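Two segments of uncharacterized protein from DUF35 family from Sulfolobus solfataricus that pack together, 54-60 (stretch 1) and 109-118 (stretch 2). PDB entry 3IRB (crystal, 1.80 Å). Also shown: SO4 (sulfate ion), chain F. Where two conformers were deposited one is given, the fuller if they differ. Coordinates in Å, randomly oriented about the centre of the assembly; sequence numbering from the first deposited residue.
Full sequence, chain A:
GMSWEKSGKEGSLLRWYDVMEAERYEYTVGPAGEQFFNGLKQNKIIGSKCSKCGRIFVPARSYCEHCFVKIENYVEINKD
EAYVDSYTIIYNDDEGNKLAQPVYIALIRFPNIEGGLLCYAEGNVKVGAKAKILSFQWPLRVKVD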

ATOM      1  N   GLY A  54       0.382  10.067  18.829  1.00 14.70           N
ATOM      2  CA  GLY A  54       0.388   8.622  18.784  1.00 13.13           C
ATOM      3  C   GLY A  54      -0.114   7.996  17.481  1.00 14.69           C
ATOM      4  O   GLY A  54      -0.158   6.797  17.402  1.00 16.52           O
ATOM      5  N   ARG A  55      -0.533   8.782  16.490  1.00 14.20           N
ATOM      6  CA  ARG A  55      -0.940   8.214  15.192  1.00 14.68           C
ATOM      7  C   ARG A  55       0.222   7.471  14.536  1.00 16.21           C
ATOM      8  O   ARG A  55       1.361   7.972  14.536  1.00 16.22           O
ATOM      9  CB  ARG A  55      -1.404   9.329  14.266  1.00 17.58           C
ATOM     10  CG  ARG A  55      -2.741   9.955  14.666  1.00 19.80           C
ATOM     11  CD  ARG A  55      -3.126  11.021  13.654  1.00 27.68           C
ATOM     12  NE  ARG A  55      -4.458  11.558  13.897  1.00 32.48           N
ATOM     13  CZ  ARG A  55      -4.750  12.503  14.784  1.00 44.81           C
ATOM     14  NH1 ARG A  55      -3.805  13.038  15.557  1.00 31.82           N
ATOM     15  NH2 ARG A  55      -6.014  12.899  14.911  1.00 50.91           N
ATOM     16  N   ILE A  56      -0.081   6.307  13.944  1.00 16.58           N
ATOM     17  CA  ILE A  56       0.877   5.542  13.184  1.00 15.34           C
ATOM     18  C   ILE A  56       0.503   5.658  11.709  1.00 17.10           C
ATOM     19  O   ILE A  56      -0.642   5.471  11.380  1.00 17.76           O
ATOM     20  CB  ILE A  56       0.884   4.070  13.627  1.00 18.13           C
ATOM     21  CG1 ILE A  56       1.327   3.947  15.093  1.00 20.20           C
ATOM     22  CG2 ILE A  56       1.836   3.279  12.772  1.00 16.17           C
ATOM     23  CD1 ILE A  56       1.162   2.517  15.679  1.00 21.11           C
ATOM     24  N   PHE A  57       1.472   6.031  10.862  1.00 15.02           N
ATOM     25  CA  PHE A  57       1.227   6.294   9.453  1.00 16.82           C
ATOM     26  C   PHE A  57       1.910   5.240   8.619  1.00 17.13           C
ATOM     27  O   PHE A  57       3.054   4.873   8.886  1.00 18.27           O
ATOM     28  CB  PHE A  57       1.780   7.648   9.007  1.00 16.82           C
ATOM     29  CG  PHE A  57       1.207   8.811   9.753  1.00 14.55           C
ATOM     30  CD1 PHE A  57       0.033   9.415   9.314  1.00 22.46           C
ATOM     31  CD2 PHE A  57       1.811   9.265  10.918  1.00 17.96           C
ATOM     32  CE1 PHE A  57      -0.519  10.476   9.977  1.00 19.43           C
ATOM     33  CE2 PHE A  57       1.259  10.336  11.602  1.00 17.98           C
ATOM     34  CZ  PHE A  57       0.088  10.953  11.130  1.00 18.10           C
ATOM     35  N   VAL A  58       1.226   4.792   7.574  1.00 14.84           N
ATOM     36  CA  VAL A  58       1.837   3.922   6.575  0.50 14.79           C
ATOM     37  C   VAL A  58       1.486   4.503   5.192  1.00 16.03           C
ATOM     38  O   VAL A  58       0.355   4.923   4.982  1.00 17.88           O
ATOM     39  CB  VAL A  58       1.361   2.459   6.732  0.50 15.16           C
ATOM     40  CG1 VAL A  58      -0.133   2.288   6.349  0.50 13.88           C
ATOM     41  CG2 VAL A  58       2.288   1.506   5.953  0.50 16.78           C
ATOM     42  N   PRO A  59       2.477   4.604   4.276  1.00 17.46           N
ATOM     43  CA  PRO A  59       3.917   4.412   4.480  1.00 18.54           C
ATOM     44  C   PRO A  59       4.447   5.414   5.509  1.00 18.69           C
ATOM     45  O   PRO A  59       3.781   6.419   5.808  1.00 17.39           O
ATOM     46  CB  PRO A  59       4.532   4.689   3.101  1.00 19.68           C
ATOM     47  CG  PRO A  59       3.377   4.420   2.130  1.00 23.05           C
ATOM     48  CD  PRO A  59       2.145   4.862   2.866  1.00 20.26           C
ATOM     49  N   ALA A  60       5.570   5.079   6.120  1.00 19.93           N
ATOM     50  CA  ALA A  60       6.190   5.942   7.120  1.00 19.67           C
ATOM     51  C   ALA A  60       6.304   7.382   6.619  1.00 19.40           C
ATOM     52  O   ALA A  60       6.603   7.637   5.448  1.00 18.67           O
ATOM     53  CB  ALA A  60       7.541   5.422   7.485  1.00 18.80           C
TER
HETATM   54  S   SO4 F 208     -10.504   5.203   4.135  0.60 51.89           S
HETATM   55  O1  SO4 F 208     -10.742   3.949   4.856  0.60 40.42           O
HETATM   56  O2  SO4 F 208     -10.598   4.975   2.692  0.60 36.25           O
HETATM   57  O3  SO4 F 208      -9.148   5.675   4.466  0.60 44.32           O
HETATM   58  O4  SO4 F 208     -11.539   6.154   4.569  0.60 32.00           O
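Stretch 2 109-118: RFPNIEGGLL

Two short segments far apart in sequence can be joined by a few parallel backbone hydrogen bonds and a modest apolar patch, and stretch 2 illustrates how this works. It runs in the same direction as the strand Ile56 to Val58, in a register that places Ile113 beside Ile56, Glu114 beside Phe57 and Gly115 beside Val58, with CA-CA separations of 5.2, 4.8 and 5.3 Å.

Arg109 does not touch stretch 1; its side chain instead braces its own segment, NE donating to Gly115 O (3.1 Å) and NH2 to Ile113 O (3.1 Å), while NH1 makes a weak hydrogen bond to O1 of the sulfate ion (2.8 Å). Phe110 points toward stretch 1 and its CD1 lies 4.2 Å from Val58 CG1. It also opens a type II turn, closed by Ile113 N donating to Phe110 O at 3.2 Å. Pro111 and Asn112 occupy the corner, Asn112 with the positive phi (70°) typical of the third position in such a turn. Though its side chain leads away, Asn112 is linked to stretch 1 through water: one molecule donates to Asn112 O (2.7 Å) and accepts from Ile56 N (2.9 Å).

Beyond the turn the chain extends. Ile113 packs its CG1 at 4.0 Å from Ile56 CG2, and its CG2 reaches to 3.6 Å from Val58 CG1, so one side chain meets two alternate residues of the neighbouring strand. Glu114 is the centre of the pairing. In the usual manner of parallel strands, its two backbone polar groups bond to the residues flanking its partner: Glu114 N donates to Ile56 O (2.8 Å), and Glu114 O accepts from Val58 N (2.9 Å). The same carbonyl oxygen receives a CA-H...O contact from Phe57 CA at 3.5 Å. The side chains of Glu114 and Phe57 share a face of the sheet, with Glu114 CB 3.9 Å from Phe57 CD1, and the carboxylate forms a salt bridge with Arg55, OE2 lying 3.2 Å from NE.

At Gly115 the absence of a side chain matters: a CB here would lie 2.3 Å from Val58 O. Instead, Gly115 CA approaches that oxygen at 3.5 Å in a second CA-H...O contact. Gly116 N adds a weak hydrogen bond to Val58 O (3.2 Å), and Gly116 O lies 3.7 Å from Pro59 CD. Leu117 then brings its CD2 to 3.9 Å from Pro59 CG and 4.4 Å from Val58 CG2, ending the contact; Leu118 is out of reach.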

ATOM      1  N   ARG A 109      -5.406  -1.720   4.118  1.00 15.06           N
ATOM      2  CA  ARG A 109      -5.170  -1.006   5.381  1.00 17.22           C
ATOM      3  C   ARG A 109      -4.854  -1.956   6.510  1.00 17.33           C
ATOM      4  O   ARG A 109      -4.949  -3.167   6.374  1.00 16.95           O
ATOM      5  CB  ARG A 109      -6.381  -0.168   5.760  1.00 16.36           C
ATOM      6  CG  ARG A 109      -6.666   0.986   4.766  1.00 21.09           C
ATOM      7  CD  ARG A 109      -7.685   1.950   5.308  1.00 23.94           C
ATOM      8  NE  ARG A 109      -7.080   2.778   6.342  1.00 36.20           N
ATOM      9  CZ  ARG A 109      -7.734   3.608   7.140  1.00 44.54           C
ATOM     10  NH1 ARG A 109      -9.056   3.750   7.046  1.00 46.48           N
ATOM     11  NH2 ARG A 109      -7.058   4.299   8.050  1.00 44.58           N
ATOM     12  N   PHE A 110      -4.510  -1.371   7.650  1.00 15.89           N
ATOM     13  CA  PHE A 110      -4.200  -2.128   8.855  1.00 17.48           C
ATOM     14  C   PHE A 110      -4.972  -1.465   9.984  1.00 20.17           C
ATOM     15  O   PHE A 110      -5.010  -0.236  10.046  1.00 16.07           O
ATOM     16  CB  PHE A 110      -2.696  -2.069   9.151  1.00 19.72           C
ATOM     17  CG  PHE A 110      -1.844  -2.534   8.014  1.00 14.40           C
ATOM     18  CD1 PHE A 110      -1.479  -1.675   7.021  1.00 16.81           C
ATOM     19  CD2 PHE A 110      -1.430  -3.856   7.936  1.00 23.59           C
ATOM     20  CE1 PHE A 110      -0.725  -2.106   5.949  1.00 22.95           C
ATOM     21  CE2 PHE A 110      -0.665  -4.296   6.873  1.00 18.37           C
ATOM     22  CZ  PHE A 110      -0.325  -3.416   5.871  1.00 22.97           C
ATOM     23  N   PRO A 111      -5.562  -2.259  10.884  1.00 19.95           N
ATOM     24  CA  PRO A 111      -6.357  -1.697  11.986  1.00 21.21           C
ATOM     25  C   PRO A 111      -5.571  -0.648  12.798  1.00 19.97           C
ATOM     26  O   PRO A 111      -4.427  -0.887  13.164  1.00 19.39           O
ATOM     27  CB  PRO A 111      -6.674  -2.901  12.872  1.00 23.81           C
ATOM     28  CG  PRO A 111      -6.200  -4.102  12.155  1.00 25.36           C
ATOM     29  CD  PRO A 111      -5.437  -3.722  10.951  1.00 25.56           C
ATOM     30  N   ASN A 112      -6.185   0.510  13.004  1.00 19.17           N
ATOM     31  CA  ASN A 112      -5.682   1.579  13.884  1.00 20.45           C
ATOM     32  C   ASN A 112      -4.450   2.285  13.337  1.00 20.10           C
ATOM     33  O   ASN A 112      -3.758   3.004  14.078  1.00 18.26           O
ATOM     34  CB  ASN A 112      -5.428   1.046  15.305  1.00 21.56           C
ATOM     35  CG  ASN A 112      -6.643   0.352  15.877  1.00 22.72           C
ATOM     36  OD1 ASN A 112      -7.776   0.806  15.685  1.00 23.09           O
ATOM     37  ND2 ASN A 112      -6.423  -0.765  16.553  1.00 25.48           N
ATOM     38  N   ILE A 113      -4.199   2.090  12.034  1.00 19.47           N
ATOM     39  CA  ILE A 113      -3.084   2.742  11.366  0.50 18.47           C
ATOM     40  C   ILE A 113      -3.626   3.665  10.288  1.00 17.74           C
ATOM     41  O   ILE A 113      -4.498   3.268   9.497  1.00 18.29           O
ATOM     42  CB  ILE A 113      -2.123   1.696  10.792  0.50 18.12           C
ATOM     43  CG1 ILE A 113      -1.383   1.037  11.956  0.50 20.72           C
ATOM     44  CG2 ILE A 113      -1.118   2.339   9.818  0.50 16.01           C
ATOM     45  CD1 ILE A 113      -1.006  -0.390  11.707  0.50 24.81           C
ATOM     46  N   GLU A 114      -3.118   4.900  10.263  1.00 15.91           N
ATOM     47  CA  GLU A 114      -3.513   5.871   9.245  0.50 18.95           C
ATOM     48  C   GLU A 114      -2.828   5.601   7.898  1.00 19.27           C
ATOM     49  O   GLU A 114      -1.691   5.139   7.840  1.00 20.42           O
ATOM     50  CB  GLU A 114      -3.244   7.311   9.704  0.50 18.65           C
ATOM     51  CG  GLU A 114      -4.041   7.692  10.960  0.50 23.40           C
ATOM     52  CD  GLU A 114      -4.745   9.053  10.879  0.50 28.72           C
ATOM     53  OE1 GLU A 114      -4.575   9.801   9.884  0.50 34.65           O
ATOM     54  OE2 GLU A 114      -5.484   9.376  11.833  0.50 33.09           O
ATOM     55  N   GLY A 115      -3.545   5.900   6.824  1.00 19.26           N
ATOM     56  CA  GLY A 115      -3.069   5.673   5.460  1.00 20.10           C
ATOM     57  C   GLY A 115      -3.324   4.230   5.090  1.00 20.60           C
ATOM     58  O   GLY A 115      -4.196   3.573   5.627  1.00 24.07           O
ATOM     59  N   GLY A 116      -2.511   3.725   4.196  1.00 23.09           N
ATOM     60  CA  GLY A 116      -2.743   2.428   3.603  1.00 22.51           C
ATOM     61  C   GLY A 116      -1.842   2.283   2.411  1.00 22.42           C
ATOM     62  O   GLY A 116      -1.034   3.158   2.146  1.00 21.90           O
ATOM     63  N   LEU A 117      -1.996   1.175   1.696  1.00 19.27           N
ATOM     64  CA  LEU A 117      -1.149   0.860   0.591  1.00 18.94           C
ATOM     65  C   LEU A 117      -2.037   0.569  -0.608  1.00 20.90           C
ATOM     66  O   LEU A 117      -2.923  -0.290  -0.516  1.00 19.08           O
ATOM     67  CB  LEU A 117      -0.304  -0.363   0.949  1.00 20.30           C
ATOM     68  CG  LEU A 117       0.699  -0.105   2.063  1.00 21.86           C
ATOM     69  CD1 LEU A 117       1.392  -1.410   2.419  1.00 25.07           C
ATOM     70  CD2 LEU A 117       1.676   0.960   1.680  1.00 24.40           C
ATOM     71  N   LEU A 118      -1.805   1.287  -1.707  1.00 18.56           N
ATOM     72  CA  LEU A 118      -2.461   0.997  -2.988  1.00 21.87           C
ATOM     73  C   LEU A 118      -1.737  -0.178  -3.626  1.00 21.24           C
ATOM     74  O   LEU A 118      -0.557  -0.065  -3.949  1.00 22.69           O
ATOM     75  CB  LEU A 118      -2.429   2.236  -3.880  1.00 23.92           C
ATOM     76  CG  LEU A 118      -3.304   2.281  -5.122  1.00 25.76           C
ATOM     77  CD1 LEU A 118      -4.789   2.098  -4.773  1.00 26.98           C
ATOM     78  CD2 LEU A 118      -3.046   3.609  -5.841  1.00 30.66           C
TER
HETATM   79  O   HOH W   1      -2.850   5.551  14.108  1.00 23.40           O